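Local coordinates for acyl-CoA dehydrogenase FadE3 (Mycobacterium smegmatis, PDB 4IV6), which belongs to the acyl-CoA dehydrogenase family of flavoproteins and holds dihydroflavine-adenine dinucleotide within a tetrameric assembly, at residues F261-R266 with E353-D358; A251-V256 with L324-T329; D147-N152 with S224-D229. All coordinates share one frame; numbering follows the deposited sequence. Where two conformers were deposited one is given.

Contacts 1 and 2 lie in the helical C-terminal domain of the acyl-CoA dehydrogenase fold and share the long helix 234-270, which meets helix 352-364 in contact 1 and helix 316-340 in contact 2. Their centres are 13 Å apart, and they touch where Tyr355 CB packs on Val256 CG1 at 3.8 Å. Contact 3 belongs to the beta-rich middle part of the chain, on the opposite side of the chain's centre, with its centre 45 Å from that of contact 1 and 36 Å from that of contact 2. A bound dihydroflavine-adenine dinucleotide lies about 13 Å from the side chain of Asp263, and one lies about 12 Å from that of Ser327.

Contact 1 of 3, residues F261-R266 with E353-D358; sequences FEDALR and ERYFRD
Tyr355 reaches from one helix to another and donates a hydrogen bond from its hydroxyl to Asp263, with OH 3.0 Å from OD2. The carboxylate oxygen lies at the edge of the phenol ring, in its plane, and also comes to 3.3 Å from ring atom CE2. Ring and carboxylate are turned 46° against each other, and the hydroxyl meets OD2 from above the carboxylate plane, 41° out of it. The two side chains cross at about a right angle, and this one pair carries the whole contact between the segments.

A water ties the same two groups together a second time: it donates to Asp263 OD1 at 3.0 Å and, weakly, to Tyr355 OH. Asp263 OD1 has another partner one helical turn on, where Arg266 NH2 forms a salt bridge with it, long and weak as a hydrogen bond at 3.3 Å.

The helices belong to the largely helical C-terminal domain of the acyl-CoA dehydrogenase fold, here in partly buried contact. With chi1 at -43°, Tyr355 CG lies opposite the carbonyl carbon, which sends the ring out toward Asp263, and the side chain also rests on Ala259 and Ala260 of helix 234-270. Tyr355 CE1 lies against one face of the Arg354 guanidinium, toward its rim, while Arg354 NH1 bonds to Gly81 O. Further out on helix 352-364, Arg357 grips Glu353 side-on, its NE 2.9 Å from OE2 and its NH2 bonded to OE1, and Phe356 stacks on Phe356 of the second subunit.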
ATOM      1  N   PHE B 261      10.674 -13.301   8.618  1.00 13.16           N
ATOM      2  CA  PHE B 261      11.701 -12.994   7.630  1.00 13.38           C
ATOM      3  C   PHE B 261      12.801 -14.051   7.541  1.00 13.91           C
ATOM      4  O   PHE B 261      13.150 -14.489   6.437  1.00 13.66           O
ATOM      5  CB  PHE B 261      12.326 -11.625   7.876  1.00 13.43           C
ATOM      6  CG  PHE B 261      13.388 -11.278   6.870  1.00 13.68           C
ATOM      7  CD1 PHE B 261      13.031 -11.055   5.546  1.00 13.98           C
ATOM      8  CD2 PHE B 261      14.714 -11.237   7.224  1.00 14.07           C
ATOM      9  CE1 PHE B 261      13.991 -10.753   4.579  1.00 14.23           C
ATOM     10  CE2 PHE B 261      15.686 -10.930   6.267  1.00 14.70           C
ATOM     11  CZ  PHE B 261      15.321 -10.694   4.947  1.00 14.46           C
ATOM     12  N   GLU B 262      13.344 -14.479   8.676  1.00 14.34           N
ATOM     13  CA  GLU B 262      14.344 -15.560   8.651  1.00 15.10           C
ATOM     14  C   GLU B 262      13.836 -16.817   7.938  1.00 14.98           C
ATOM     15  O   GLU B 262      14.560 -17.397   7.108  1.00 14.76           O
ATOM     16  CB  GLU B 262      14.800 -15.940  10.070  1.00 16.72           C
ATOM     17  CG  GLU B 262      15.690 -14.909  10.700  1.00 17.83           C
ATOM     18  CD  GLU B 262      15.977 -15.169  12.171  1.00 19.28           C
ATOM     19  OE1 GLU B 262      15.860 -16.297  12.653  1.00 21.37           O
ATOM     20  OE2 GLU B 262      16.319 -14.225  12.868  1.00 21.23           O
ATOM     21  N   ASP B 263      12.608 -17.246   8.256  1.00 14.85           N
ATOM     22  CA  ASP B 263      12.046 -18.446   7.651  1.00 14.92           C
ATOM     23  C   ASP B 263      11.870 -18.278   6.148  1.00 13.85           C
ATOM     24  O   ASP B 263      12.175 -19.174   5.375  1.00 13.82           O
ATOM     25  CB  ASP B 263      10.698 -18.830   8.275  1.00 15.91           C
ATOM     26  CG  ASP B 263      10.837 -19.452   9.655  1.00 17.52           C
ATOM     27  OD1 ASP B 263      11.992 -19.576  10.157  1.00 18.52           O
ATOM     28  OD2 ASP B 263       9.780 -19.799  10.260  1.00 18.28           O
ATOM     29  N   ALA B 264      11.364 -17.125   5.734  1.00 13.06           N
ATOM     30  CA  ALA B 264      11.153 -16.844   4.327  1.00 12.66           C
ATOM     31  C   ALA B 264      12.480 -16.827   3.547  1.00 12.51           C
ATOM     32  O   ALA B 264      12.586 -17.402   2.477  1.00 12.38           O
ATOM     33  CB  ALA B 264      10.438 -15.524   4.179  1.00 12.46           C
ATOM     34  N   LEU B 265      13.492 -16.185   4.105  1.00 12.44           N
ATOM     35  CA  LEU B 265      14.792 -16.098   3.430  1.00 12.89           C
ATOM     36  C   LEU B 265      15.446 -17.454   3.306  1.00 13.82           C
ATOM     37  O   LEU B 265      15.951 -17.802   2.241  1.00 13.91           O
ATOM     38  CB  LEU B 265      15.713 -15.169   4.196  1.00 12.95           C
ATOM     39  CG  LEU B 265      17.107 -14.959   3.613  1.00 13.27           C
ATOM     40  CD1 LEU B 265      17.057 -14.416   2.198  1.00 12.99           C
ATOM     41  CD2 LEU B 265      17.846 -13.978   4.516  1.00 13.50           C
ATOM     42  N   ARG B 266      15.408 -18.228   4.384  1.00 14.61           N
ATOM     43  CA  ARG B 266      15.912 -19.585   4.353  1.00 16.05           C
ATOM     44  C   ARG B 266      15.148 -20.430   3.347  1.00 15.29           C
ATOM     45  O   ARG B 266      15.748 -21.087   2.501  1.00 15.34           O
ATOM     46  CB  ARG B 266      15.830 -20.250   5.720  1.00 17.99           C
ATOM     47  CG  ARG B 266      16.177 -21.735   5.681  1.00 20.91           C
ATOM     48  CD  ARG B 266      16.166 -22.399   7.070  1.00 23.81           C
ATOM     49  NE  ARG B 266      14.919 -22.113   7.803  1.00 27.09           N
ATOM     50  CZ  ARG B 266      13.692 -22.541   7.463  1.00 30.16           C
ATOM     51  NH1 ARG B 266      13.465 -23.317   6.383  1.00 32.84           N
ATOM     52  NH2 ARG B 266      12.664 -22.201   8.226  1.00 32.31           N
ATOM     53  N   GLU B 353       2.480 -19.595   9.412  1.00 13.01           N
ATOM     54  CA  GLU B 353       1.068 -19.383   9.726  1.00 12.95           C
ATOM     55  C   GLU B 353       0.881 -18.906  11.150  1.00 13.09           C
ATOM     56  O   GLU B 353       0.002 -18.113  11.414  1.00 12.78           O
ATOM     57  CB  GLU B 353       0.225 -20.632   9.472  1.00 13.31           C
ATOM     58  CG  GLU B 353       0.492 -21.796  10.413  1.00 13.64           C
ATOM     59  CD  GLU B 353      -0.349 -21.790  11.686  1.00 13.89           C
ATOM     60  OE1 GLU B 353       0.137 -22.291  12.724  1.00 13.99           O
ATOM     61  OE2 GLU B 353      -1.496 -21.317  11.638  1.00 13.81           O
ATOM     62  N   ARG B 354       1.741 -19.356  12.061  1.00 13.43           N
ATOM     63  CA  ARG B 354       1.672 -18.897  13.429  1.00 13.93           C
ATOM     64  C   ARG B 354       2.048 -17.404  13.523  1.00 13.58           C
ATOM     65  O   ARG B 354       1.383 -16.648  14.242  1.00 13.32           O
ATOM     66  CB  ARG B 354       2.585 -19.722  14.347  1.00 14.81           C
ATOM     67  CG  ARG B 354       2.385 -19.357  15.797  1.00 15.66           C
ATOM     68  CD  ARG B 354       3.601 -19.452  16.647  1.00 16.46           C
ATOM     69  NE  ARG B 354       4.608 -20.471  16.315  1.00 17.05           N
ATOM     70  CZ  ARG B 354       5.898 -20.283  16.610  1.00 17.51           C
ATOM     71  NH1 ARG B 354       6.301 -19.135  17.199  1.00 17.51           N
ATOM     72  NH2 ARG B 354       6.790 -21.224  16.348  1.00 17.98           N
ATOM     73  N   TYR B 355       3.123 -16.990  12.848  1.00 13.10           N
ATOM     74  CA  TYR B 355       3.483 -15.570  12.886  1.00 13.21           C
ATOM     75  C   TYR B 355       2.353 -14.716  12.334  1.00 12.79           C
ATOM     76  O   TYR B 355       2.106 -13.627  12.827  1.00 12.68           O
ATOM     77  CB  TYR B 355       4.796 -15.263  12.154  1.00 13.29           C
ATOM     78  CG  TYR B 355       5.907 -16.248  12.416  1.00 13.87           C
ATOM     79  CD1 TYR B 355       6.214 -16.679  13.701  1.00 14.57           C
ATOM     80  CD2 TYR B 355       6.682 -16.727  11.355  1.00 14.44           C
ATOM     81  CE1 TYR B 355       7.241 -17.589  13.925  1.00 15.40           C
ATOM     82  CE2 TYR B 355       7.696 -17.633  11.572  1.00 14.93           C
ATOM     83  CZ  TYR B 355       7.977 -18.045  12.843  1.00 15.59           C
ATOM     84  OH  TYR B 355       9.024 -18.905  13.006  1.00 17.91           O
ATOM     85  N   PHE B 356       1.706 -15.215  11.290  1.00 12.57           N
ATOM     86  CA  PHE B 356       0.589 -14.538  10.643  1.00 12.52           C
ATOM     87  C   PHE B 356      -0.578 -14.380  11.637  1.00 12.59           C
ATOM     88  O   PHE B 356      -1.213 -13.346  11.686  1.00 12.65           O
ATOM     89  CB  PHE B 356       0.175 -15.346   9.398  1.00 12.53           C
ATOM     90  CG  PHE B 356      -1.022 -14.815   8.658  1.00 12.75           C
ATOM     91  CD1 PHE B 356      -0.896 -13.771   7.751  1.00 12.83           C
ATOM     92  CD2 PHE B 356      -2.273 -15.395   8.813  1.00 13.11           C
ATOM     93  CE1 PHE B 356      -2.010 -13.303   7.044  1.00 12.82           C
ATOM     94  CE2 PHE B 356      -3.370 -14.927   8.110  1.00 13.24           C
ATOM     95  CZ  PHE B 356      -3.236 -13.892   7.226  1.00 12.97           C
ATOM     96  N   ARG B 357      -0.838 -15.409  12.435  1.00 12.76           N
ATOM     97  CA  ARG B 357      -1.912 -15.352  13.434  1.00 12.91           C
ATOM     98  C   ARG B 357      -1.534 -14.479  14.635  1.00 12.80           C
ATOM     99  O   ARG B 357      -2.400 -13.926  15.268  1.00 12.49           O
ATOM    100  CB  ARG B 357      -2.244 -16.769  13.946  1.00 13.54           C
ATOM    101  CG  ARG B 357      -3.018 -17.658  12.995  1.00 13.58           C
ATOM    102  CD  ARG B 357      -3.430 -18.936  13.686  1.00 14.26           C
ATOM    103  NE  ARG B 357      -2.290 -19.808  13.952  1.00 14.58           N
ATOM    104  CZ  ARG B 357      -1.711 -20.007  15.131  1.00 15.18           C
ATOM    105  NH1 ARG B 357      -2.169 -19.442  16.236  1.00 15.66           N
ATOM    106  NH2 ARG B 357      -0.691 -20.853  15.218  1.00 15.51           N
ATOM    107  N   ASP B 358      -0.242 -14.391  14.953  1.00 12.82           N
ATOM    108  CA  ASP B 358       0.218 -13.630  16.120  1.00 13.17           C
ATOM    109  C   ASP B 358       0.325 -12.113  15.848  1.00 13.11           C
ATOM    110  O   ASP B 358       0.068 -11.299  16.723  1.00 13.38           O
ATOM    111  CB  ASP B 358       1.556 -14.152  16.614  1.00 13.32           C
ATOM    112  CG  ASP B 358       1.419 -15.433  17.449  1.00 13.97           C
ATOM    113  OD1 ASP B 358       0.272 -15.806  17.810  1.00 14.32           O
ATOM    114  OD2 ASP B 358       2.458 -16.050  17.743  1.00 13.88           O
TER
HETATM  115  O   HOH W   1      12.459 -18.361  12.850  1.00 29.00           O

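Contact 2 of 3, residues A251-V256 with L324-T329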
ATOM      1  N   ALA B 251       8.951  -4.128  20.219  1.00 12.22           N
ATOM      2  CA  ALA B 251       9.928  -5.226  20.248  1.00 12.43           C
ATOM      3  C   ALA B 251       9.299  -6.586  19.979  1.00 12.86           C
ATOM      4  O   ALA B 251       9.909  -7.423  19.319  1.00 12.96           O
ATOM      5  CB  ALA B 251      10.651  -5.254  21.591  1.00 12.72           C
ATOM      6  N   ARG B 252       8.096  -6.837  20.509  1.00 13.31           N
ATOM      7  CA  ARG B 252       7.404  -8.046  20.144  1.00 14.07           C
ATOM      8  C   ARG B 252       7.212  -8.178  18.659  1.00 13.21           C
ATOM      9  O   ARG B 252       7.331  -9.270  18.099  1.00 13.06           O
ATOM     10  CB  ARG B 252       6.012  -8.116  20.745  1.00 15.74           C
ATOM     11  CG  ARG B 252       5.940  -8.796  22.035  1.00 17.54           C
ATOM     12  CD  ARG B 252       4.492  -9.029  22.427  1.00 18.91           C
ATOM     13  NE  ARG B 252       4.225  -8.264  23.603  1.00 19.95           N
ATOM     14  CZ  ARG B 252       3.026  -8.071  24.109  1.00 21.61           C
ATOM     15  NH1 ARG B 252       2.936  -7.366  25.199  1.00 22.84           N
ATOM     16  NH2 ARG B 252       1.939  -8.575  23.540  1.00 22.12           N
ATOM     17  N   ALA B 253       6.852  -7.059  18.046  1.00 12.63           N
ATOM     18  CA  ALA B 253       6.547  -7.013  16.639  1.00 12.40           C
ATOM     19  C   ALA B 253       7.832  -7.170  15.809  1.00 12.04           C
ATOM     20  O   ALA B 253       7.846  -7.906  14.830  1.00 11.91           O
ATOM     21  CB  ALA B 253       5.784  -5.725  16.311  1.00 12.15           C
ATOM     22  N   THR B 254       8.936  -6.531  16.198  1.00 11.94           N
ATOM     23  CA  THR B 254      10.153  -6.771  15.455  1.00 11.71           C
ATOM     24  C   THR B 254      10.662  -8.199  15.629  1.00 11.77           C
ATOM     25  O   THR B 254      11.283  -8.728  14.736  1.00 11.76           O
ATOM     26  CB  THR B 254      11.283  -5.782  15.752  1.00 11.71           C
ATOM     27  OG1 THR B 254      11.610  -5.798  17.146  1.00 12.08           O
ATOM     28  CG2 THR B 254      10.897  -4.405  15.274  1.00 11.78           C
ATOM     29  N   GLY B 255      10.346  -8.830  16.756  1.00 12.01           N
ATOM     30  CA  GLY B 255      10.761 -10.202  17.020  1.00 12.23           C
ATOM     31  C   GLY B 255       9.998 -11.165  16.149  1.00 12.36           C
ATOM     32  O   GLY B 255      10.600 -12.038  15.509  1.00 12.23           O
ATOM     33  N   VAL B 256       8.673 -10.978  16.082  1.00 12.36           N
ATOM     34  CA  VAL B 256       7.839 -11.792  15.205  1.00 12.69           C
ATOM     35  C   VAL B 256       8.247 -11.593  13.725  1.00 12.50           C
ATOM     36  O   VAL B 256       8.397 -12.551  12.977  1.00 12.40           O
ATOM     37  CB  VAL B 256       6.336 -11.526  15.417  1.00 13.11           C
ATOM     38  CG1 VAL B 256       5.508 -12.231  14.355  1.00 13.28           C
ATOM     39  CG2 VAL B 256       5.906 -12.029  16.786  1.00 13.79           C
ATOM     40  N   LEU B 324       3.607   1.670  16.402  1.00 11.62           N
ATOM     41  CA  LEU B 324       2.813   1.756  15.181  1.00 11.41           C
ATOM     42  C   LEU B 324       3.582   1.184  13.991  1.00 11.21           C
ATOM     43  O   LEU B 324       3.084   0.306  13.284  1.00 11.03           O
ATOM     44  CB  LEU B 324       2.440   3.213  14.888  1.00 11.45           C
ATOM     45  CG  LEU B 324       1.653   3.484  13.588  1.00 11.64           C
ATOM     46  CD1 LEU B 324       0.290   2.814  13.648  1.00 11.69           C
ATOM     47  CD2 LEU B 324       1.516   4.973  13.418  1.00 11.81           C
ATOM     48  N   PHE B 325       4.807   1.655  13.781  1.00 11.17           N
ATOM     49  CA  PHE B 325       5.563   1.208  12.634  1.00 11.14           C
ATOM     50  C   PHE B 325       5.902  -0.287  12.709  1.00 11.19           C
ATOM     51  O   PHE B 325       5.773  -1.014  11.716  1.00 10.61           O
ATOM     52  CB  PHE B 325       6.846   2.019  12.466  1.00 11.53           C
ATOM     53  CG  PHE B 325       7.526   1.768  11.150  1.00 11.89           C
ATOM     54  CD1 PHE B 325       7.061   2.381   9.996  1.00 11.93           C
ATOM     55  CD2 PHE B 325       8.592   0.888  11.054  1.00 12.13           C
ATOM     56  CE1 PHE B 325       7.677   2.139   8.766  1.00 12.06           C
ATOM     57  CE2 PHE B 325       9.199   0.629   9.825  1.00 12.33           C
ATOM     58  CZ  PHE B 325       8.739   1.255   8.692  1.00 12.29           C
ATOM     59  N   ALA B 326       6.380  -0.736  13.867  1.00 11.31           N
ATOM     60  CA  ALA B 326       6.824  -2.113  13.969  1.00 11.73           C
ATOM     61  C   ALA B 326       5.655  -3.099  13.823  1.00 11.83           C
ATOM     62  O   ALA B 326       5.798  -4.147  13.198  1.00 12.09           O
ATOM     63  CB  ALA B 326       7.554  -2.365  15.301  1.00 12.04           C
ATOM     64  N   SER B 327       4.532  -2.803  14.456  1.00 12.24           N
ATOM     65  CA  SER B 327       3.364  -3.686  14.401  1.00 12.43           C
ATOM     66  C   SER B 327       2.782  -3.805  12.978  1.00 12.27           C
ATOM     67  O   SER B 327       2.434  -4.927  12.540  1.00 12.14           O
ATOM     68  CB  SER B 327       2.290  -3.236  15.393  1.00 12.88           C
ATOM     69  OG  SER B 327       1.736  -1.982  15.077  1.00 13.21           O
ATOM     70  N   GLU B 328       2.704  -2.687  12.252  1.00 12.28           N
ATOM     71  CA  GLU B 328       2.218  -2.720  10.861  1.00 12.52           C
ATOM     72  C   GLU B 328       3.229  -3.484   9.997  1.00 12.75           C
ATOM     73  O   GLU B 328       2.847  -4.326   9.164  1.00 12.31           O
ATOM     74  CB  GLU B 328       2.014  -1.309  10.305  1.00 12.72           C
ATOM     75  CG  GLU B 328       0.883  -0.550  10.949  1.00 12.88           C
ATOM     76  CD  GLU B 328      -0.485  -1.167  10.705  1.00 13.33           C
ATOM     77  OE1 GLU B 328      -0.703  -1.777   9.651  1.00 13.70           O
ATOM     78  OE2 GLU B 328      -1.375  -1.037  11.556  1.00 12.97           O
ATOM     79  N   THR B 329       4.528  -3.210  10.221  1.00 12.66           N
ATOM     80  CA  THR B 329       5.591  -3.899   9.505  1.00 13.02           C
ATOM     81  C   THR B 329       5.548  -5.409   9.757  1.00 12.77           C
ATOM     82  O   THR B 329       5.662  -6.185   8.811  1.00 12.49           O
ATOM     83  CB  THR B 329       6.982  -3.349   9.881  1.00 13.54           C
ATOM     84  OG1 THR B 329       7.098  -2.021   9.361  1.00 14.00           O
ATOM     85  CG2 THR B 329       8.099  -4.159   9.252  1.00 14.12           C
TER
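Ala253 and Ala326 meet methyl to methyl, CB to CB at 3.9 Å, where two helices of the C-terminal helical domain of the acyl-CoA dehydrogenase fold pack side by side. Helix 234-270 and helix 316-340 run in nearly the same direction here, their local axes crossing at 30° and approaching to 7.9 Å. Side chains this small let the backbones come close: the CA atoms of Ala253 and Ser327 are 5.1 Å apart.

The methyl of Ala253 does more than touch its counterpart. It also lies against the backbone of the other helix, with CB 3.5 Å from Ala326 O and 3.7 Å from Ser327 N, and so sits over the link between these two residues. Ala326 answers with a CB that is shared between Ala253 CB and Thr254 CG2.

The two branches of Thr254 face different partners. Its CG2 lies opposite the carbonyl carbon and beside the backbone N, which brings the methyl to 3.9 Å from Ala326 CB. With chi1 at 58°, OG1 falls between the backbone N and the carbonyl carbon, and this hydroxyl hydrogen-bonds to Glu76 OE2. One residue thus gives a methyl to the interface and a hydroxyl to the side chain of Glu76.

Ser327 has its CB directed away from the partner helix, and its OG bonds back to Lys323 O and also to Asn369 ND2. Farther along the same helix, Thr329 OG1 donates to Phe325 O at 2.9 Å, arriving from the opposite face of the carbonyl plane to Thr329 N, while OG1 also lies over one face of the Phe325 ring, offset toward its rim.

Contact 3 of 3, residues D147-N152 with S224-D229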
ATOM      1  N   ASP B 147     -11.091   2.173  56.042  1.00 29.04           N
ATOM      2  CA  ASP B 147      -9.752   2.068  55.496  1.00 29.35           C
ATOM      3  C   ASP B 147      -9.642   1.065  54.384  1.00 26.68           C
ATOM      4  O   ASP B 147      -8.547   0.592  54.106  1.00 25.18           O
ATOM      5  CB  ASP B 147      -8.754   1.733  56.587  1.00 32.10           C
ATOM      6  CG  ASP B 147      -8.726   2.788  57.683  1.00 35.04           C
ATOM      7  OD1 ASP B 147      -8.716   4.007  57.370  1.00 36.24           O
ATOM      8  OD2 ASP B 147      -8.729   2.378  58.851  1.00 38.12           O
ATOM      9  N   ASP B 148     -10.773   0.769  53.735  1.00 24.73           N
ATOM     10  CA  ASP B 148     -10.806  -0.043  52.524  1.00 22.74           C
ATOM     11  C   ASP B 148     -11.323   0.750  51.333  1.00 21.09           C
ATOM     12  O   ASP B 148     -12.071   1.709  51.478  1.00 21.65           O
ATOM     13  CB  ASP B 148     -11.741  -1.260  52.672  1.00 23.03           C
ATOM     14  CG  ASP B 148     -11.201  -2.328  53.608  1.00 24.75           C
ATOM     15  OD1 ASP B 148      -9.945  -2.534  53.719  1.00 24.75           O
ATOM     16  OD2 ASP B 148     -12.078  -2.996  54.216  1.00 25.81           O
ATOM     17  N   TYR B 149     -10.926   0.305  50.152  1.00 19.14           N
ATOM     18  CA  TYR B 149     -11.693   0.554  48.944  1.00 18.48           C
ATOM     19  C   TYR B 149     -12.582  -0.667  48.711  1.00 17.72           C
ATOM     20  O   TYR B 149     -12.148  -1.799  48.917  1.00 17.98           O
ATOM     21  CB  TYR B 149     -10.794   0.765  47.731  1.00 17.66           C
ATOM     22  CG  TYR B 149     -10.036   2.075  47.712  1.00 18.48           C
ATOM     23  CD1 TYR B 149     -10.683   3.284  47.517  1.00 18.78           C
ATOM     24  CD2 TYR B 149      -8.655   2.088  47.828  1.00 18.87           C
ATOM     25  CE1 TYR B 149      -9.964   4.479  47.451  1.00 20.14           C
ATOM     26  CE2 TYR B 149      -7.940   3.272  47.774  1.00 20.14           C
ATOM     27  CZ  TYR B 149      -8.593   4.459  47.582  1.00 20.36           C
ATOM     28  OH  TYR B 149      -7.833   5.617  47.531  1.00 22.37           O
ATOM     29  N   VAL B 150     -13.816  -0.406  48.298  1.00 17.35           N
ATOM     30  CA  VAL B 150     -14.731  -1.414  47.840  1.00 16.97           C
ATOM     31  C   VAL B 150     -14.837  -1.303  46.332  1.00 15.97           C
ATOM     32  O   VAL B 150     -15.312  -0.294  45.807  1.00 16.20           O
ATOM     33  CB  VAL B 150     -16.127  -1.257  48.438  1.00 17.80           C
ATOM     34  CG1 VAL B 150     -16.987  -2.438  48.018  1.00 17.61           C
ATOM     35  CG2 VAL B 150     -16.039  -1.160  49.964  1.00 18.55           C
ATOM     36  N   ILE B 151     -14.407  -2.372  45.663  1.00 14.91           N
ATOM     37  CA  ILE B 151     -14.340  -2.425  44.203  1.00 14.18           C
ATOM     38  C   ILE B 151     -15.506  -3.218  43.616  1.00 13.80           C
ATOM     39  O   ILE B 151     -15.763  -4.380  44.011  1.00 13.03           O
ATOM     40  CB  ILE B 151     -13.010  -3.064  43.737  1.00 14.01           C
ATOM     41  CG1 ILE B 151     -11.798  -2.380  44.388  1.00 14.64           C
ATOM     42  CG2 ILE B 151     -12.863  -3.002  42.233  1.00 13.78           C
ATOM     43  CD1 ILE B 151     -10.479  -3.106  44.156  1.00 14.57           C
ATOM     44  N   ASN B 152     -16.172  -2.581  42.633  1.00 13.74           N
ATOM     45  CA  ASN B 152     -17.199  -3.201  41.835  1.00 13.76           C
ATOM     46  C   ASN B 152     -17.018  -2.916  40.360  1.00 13.52           C
ATOM     47  O   ASN B 152     -16.752  -1.778  39.969  1.00 13.57           O
ATOM     48  CB  ASN B 152     -18.567  -2.655  42.265  1.00 14.45           C
ATOM     49  CG  ASN B 152     -19.012  -3.221  43.585  1.00 14.68           C
ATOM     50  OD1 ASN B 152     -19.363  -4.390  43.656  1.00 14.56           O
ATOM     51  ND2 ASN B 152     -18.985  -2.401  44.650  1.00 14.84           N
ATOM     52  N   SER B 224      -4.338   1.545  51.334  1.00 22.68           N
ATOM     53  CA  SER B 224      -2.905   1.532  50.999  1.00 23.14           C
ATOM     54  C   SER B 224      -2.608   0.884  49.636  1.00 22.15           C
ATOM     55  O   SER B 224      -1.492   0.982  49.128  1.00 22.00           O
ATOM     56  CB  SER B 224      -2.123   0.825  52.116  1.00 24.84           C
ATOM     57  OG  SER B 224      -2.430  -0.564  52.145  1.00 25.49           O
ATOM     58  N   SER B 225      -3.603   0.244  49.022  1.00 20.63           N
ATOM     59  CA  SER B 225      -3.425  -0.310  47.674  0.50 19.69           C
ATOM     60  C   SER B 225      -3.292   0.767  46.602  1.00 19.53           C
ATOM     61  O   SER B 225      -2.881   0.466  45.486  1.00 18.58           O
ATOM     62  CB  SER B 225      -4.603  -1.216  47.299  0.50 18.85           C
ATOM     63  OG  SER B 225      -5.801  -0.469  47.258  0.50 17.99           O
ATOM     64  N   LEU B 226      -3.671   2.002  46.927  1.00 19.50           N
ATOM     65  CA  LEU B 226      -3.587   3.111  45.988  1.00 19.60           C
ATOM     66  C   LEU B 226      -2.165   3.265  45.517  1.00 20.06           C
ATOM     67  O   LEU B 226      -1.236   3.252  46.320  1.00 21.09           O
ATOM     68  CB  LEU B 226      -4.050   4.428  46.640  1.00 19.70           C
ATOM     69  CG  LEU B 226      -3.915   5.674  45.757  1.00 19.90           C
ATOM     70  CD1 LEU B 226      -4.776   5.621  44.486  1.00 18.96           C
ATOM     71  CD2 LEU B 226      -4.224   6.922  46.558  1.00 20.71           C
ATOM     72  N   LEU B 227      -1.970   3.394  44.213  1.00 20.14           N
ATOM     73  CA  LEU B 227      -0.628   3.659  43.682  1.00 21.09           C
ATOM     74  C   LEU B 227      -0.368   5.146  43.809  1.00 22.51           C
ATOM     75  O   LEU B 227      -1.011   5.946  43.144  1.00 24.14           O
ATOM     76  CB  LEU B 227      -0.510   3.223  42.221  1.00 20.45           C
ATOM     77  CG  LEU B 227       0.834   3.529  41.536  1.00 20.69           C
ATOM     78  CD1 LEU B 227       1.957   2.671  42.110  1.00 21.27           C
ATOM     79  CD2 LEU B 227       0.696   3.311  40.040  1.00 20.21           C
ATOM     80  N   GLY B 228       0.583   5.497  44.647  1.00 25.89           N
ATOM     81  CA  GLY B 228       0.925   6.887  44.957  1.00 27.83           C
ATOM     82  C   GLY B 228       0.138   7.385  46.157  1.00 28.51           C
ATOM     83  O   GLY B 228      -0.673   6.642  46.732  1.00 27.92           O
ATOM     84  N   ASP B 229       0.369   8.647  46.522  1.00 29.72           N
ATOM     85  CA  ASP B 229      -0.280   9.248  47.683  1.00 30.49           C
ATOM     86  C   ASP B 229      -1.639   9.859  47.382  1.00 29.37           C
ATOM     87  O   ASP B 229      -2.419  10.012  48.299  1.00 28.38           O
ATOM     88  CB  ASP B 229       0.601  10.340  48.300  1.00 33.67           C
ATOM     89  CG  ASP B 229       1.916   9.809  48.813  1.00 35.18           C
ATOM     90  OD1 ASP B 229       1.971   8.666  49.289  1.00 35.46           O
ATOM     91  OD2 ASP B 229       2.900  10.546  48.729  1.00 39.17           O
TER
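Tyr149 extends from a strand of the antiparallel sheet in the middle domain of the acyl-CoA dehydrogenase fold to the loop that follows strand 219-222 and leads to helix 234-270, a loop that includes a short 3-10 piece at 224-225. Its CB points toward that loop, and with chi1 at -72° CG lies opposite the carbonyl carbon, beside the backbone N. The ring therefore runs outward from strand 148-159, with one edge facing Leu226.

Near the root of the ring, an approach of Tyr149 CD2 to Ser225 OG is doubtful, because the serine was modelled in two conformers and the contact belongs to one of them. One atom farther out, Tyr149 CE2 packs on Leu226 CB at 4.2 Å, at the edge of the ring and near its plane.

At the end of the side chain, Tyr149 OH lies 4.1 Å from Leu226 CB and 4.0 Å from Leu226 CD2. The leucine CG is anti to its own backbone N (chi1 176°), which carries CD2 to the tyrosine hydroxyl, and the isobutyl group crosses the tyrosine at a slant. Leu226 also touches Ser185 and Leu187 of strand 184-190, and Tyr149 rests on Leu187 too, so both side chains meet a strand of the neighbouring sheet. The phenol oxygen finds its polar partner a little farther along the chain, in a hydrogen bond with Glu231 OE2.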